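Local structure of putative acid phosphatase WZB (Escherichia coli, 2WMY) at residues M7-L12 / P34-N39. The protein probably removes phosphate from phosphorylated tyrosine residues of proteins, as a low molecular weight protein tyrosine phosphatase. The protein carries 1 engineered substitution. Residues are numbered along the deposited sequence; the frame is centred on the assembly and turned at random.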
# COMPACT_ATOMS: atom_id res chain seq x y z
N MET A 7 13.64 -14.96 0.43
CA MET A 7 13.90 -14.06 1.54
C MET A 7 12.65 -13.29 2.01
O MET A 7 12.16 -13.53 3.12
CB MET A 7 15.00 -13.07 1.19
CG MET A 7 15.69 -12.48 2.40
SD MET A 7 16.58 -13.76 3.32
CE MET A 7 16.82 -12.96 4.90
N PHE A 8 12.16 -12.38 1.18
CA PHE A 8 10.96 -11.60 1.51
C PHE A 8 9.69 -12.29 1.03
O PHE A 8 9.28 -12.12 -0.12
CB PHE A 8 11.04 -10.20 0.91
CG PHE A 8 12.24 -9.42 1.37
CD1 PHE A 8 12.24 -8.78 2.59
CD2 PHE A 8 13.36 -9.33 0.57
CE1 PHE A 8 13.34 -8.07 3.02
CE2 PHE A 8 14.47 -8.62 0.98
CZ PHE A 8 14.45 -7.99 2.21
N ASP A 9 9.06 -13.05 1.91
CA ASP A 9 7.91 -13.86 1.51
C ASP A 9 6.60 -13.20 1.93
O ASP A 9 5.55 -13.52 1.38
CB ASP A 9 8.02 -15.26 2.11
CG ASP A 9 7.24 -16.30 1.32
OD1 ASP A 9 6.62 -15.93 0.29
OD2 ASP A 9 7.24 -17.48 1.72
N SER A 10 6.67 -12.30 2.90
CA SER A 10 5.50 -11.59 3.39
C SER A 10 5.64 -10.09 3.13
O SER A 10 6.69 -9.51 3.39
CB SER A 10 5.33 -11.83 4.89
OG SER A 10 5.49 -13.20 5.21
N ILE A 11 4.58 -9.47 2.62
CA ILE A 11 4.59 -8.03 2.37
C ILE A 11 3.40 -7.30 3.01
O ILE A 11 2.24 -7.69 2.82
CB ILE A 11 4.61 -7.71 0.86
CG1 ILE A 11 5.75 -8.43 0.15
CG2 ILE A 11 4.72 -6.21 0.63
CD1 ILE A 11 5.78 -8.17 -1.34
N LEU A 12 3.70 -6.26 3.78
CA LEU A 12 2.67 -5.40 4.34
C LEU A 12 2.69 -4.04 3.64
O LEU A 12 3.67 -3.29 3.74
CB LEU A 12 2.87 -5.21 5.85
CG LEU A 12 1.77 -4.45 6.60
CD1 LEU A 12 0.42 -5.18 6.55
CD2 LEU A 12 2.17 -4.19 8.05
N PRO A 34 1.53 -14.00 -6.88
CA PRO A 34 0.39 -14.77 -6.36
C PRO A 34 0.74 -15.68 -5.19
O PRO A 34 -0.16 -16.08 -4.45
CB PRO A 34 -0.03 -15.63 -7.56
CG PRO A 34 0.62 -15.01 -8.76
CD PRO A 34 1.89 -14.41 -8.25
N SER A 35 2.01 -16.02 -5.02
CA SER A 35 2.40 -17.02 -4.03
C SER A 35 2.76 -16.42 -2.68
O SER A 35 3.05 -17.15 -1.73
CB SER A 35 3.56 -17.86 -4.55
OG SER A 35 4.70 -17.05 -4.78
N LYS A 36 2.74 -15.09 -2.58
CA LYS A 36 3.15 -14.42 -1.35
C LYS A 36 1.96 -13.99 -0.49
O LYS A 36 0.88 -13.73 -1.00
CB LYS A 36 4.02 -13.20 -1.67
CG LYS A 36 5.26 -13.52 -2.48
CD LYS A 36 6.19 -12.32 -2.53
CE LYS A 36 7.30 -12.52 -3.55
NZ LYS A 36 7.98 -13.84 -3.40
N LYS A 37 2.19 -13.91 0.82
CA LYS A 37 1.20 -13.32 1.73
C LYS A 37 1.29 -11.80 1.67
O LYS A 37 2.26 -11.20 2.17
CB LYS A 37 1.42 -13.81 3.16
CG LYS A 37 0.34 -13.35 4.14
CD LYS A 37 0.60 -13.85 5.56
CE LYS A 37 1.90 -13.28 6.13
NZ LYS A 37 1.97 -13.43 7.61
N ILE A 38 0.30 -11.17 1.06
CA ILE A 38 0.32 -9.72 0.88
C ILE A 38 -0.91 -9.05 1.48
O ILE A 38 -2.03 -9.30 1.04
CB ILE A 38 0.46 -9.33 -0.60
CG1 ILE A 38 1.78 -9.88 -1.15
CG2 ILE A 38 0.41 -7.82 -0.77
CD1 ILE A 38 1.97 -9.67 -2.63
N ASN A 39 -0.69 -8.22 2.49
CA ASN A 39 -1.77 -7.49 3.15
C ASN A 39 -1.44 -6.01 3.34
O ASN A 39 -0.40 -5.54 2.90
CB ASN A 39 -2.12 -8.16 4.48
CG ASN A 39 -2.85 -9.49 4.28
OD1 ASN A 39 -3.95 -9.52 3.72
ND2 ASN A 39 -2.24 -10.58 4.73
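I11 exchanges two backbone hydrogen bonds with the strand beside it: its N donates to K37 O at 2.9 Å, nearly straight at 172°, and its O accepts N39 N at 3.0 Å. Because the donor and acceptor of I11 straddle I38, the register is that of parallel strands, and the directions of strands 10-12 and 37-39 differ by 5°. Toward the N-terminal ends the pairing weakens: K37 N reaches D9 O through a weak bond of 3.4 Å.

On the face that carries I11 and I38, I11 CB packs against I38 CG1 at 4.1 Å. On the face of S10, K37, L12 and N39, S10 OG lies 3.7 Å from K37 CE, against the aliphatic part of the lysine; a bend at chi3 (63°) sets CE there. The ammonium of K37 bonds Q81 O and makes a cation-pi contact with Y82.

Ahead of the bridged residues, K36 lays its methylenes against the 7-12 backbone, CB 3.4 Å from D9 O and CD near F8 O. Its NZ stops 4.5 Å from D9 OD1, too far for a salt bridge, though the opposite charges probably attract. An alanine in place of K36 would probably leave D9 OD1 without its nearby positive charge and open a gap beside F8 O.

Further out, D83 OD2 accepts hydrogen bonds from the backbone N of both D9 and S10, Y82 bonds N39 ND2, and R30 of helix 21-32 holds I38 O. Strand 10-15, that helix and strand 37-42 form a beta-alpha-beta crossover; 37-42 is an outermost strand of the four-stranded parallel sheet, and strand 84-87 flanks 10-15 on its other side.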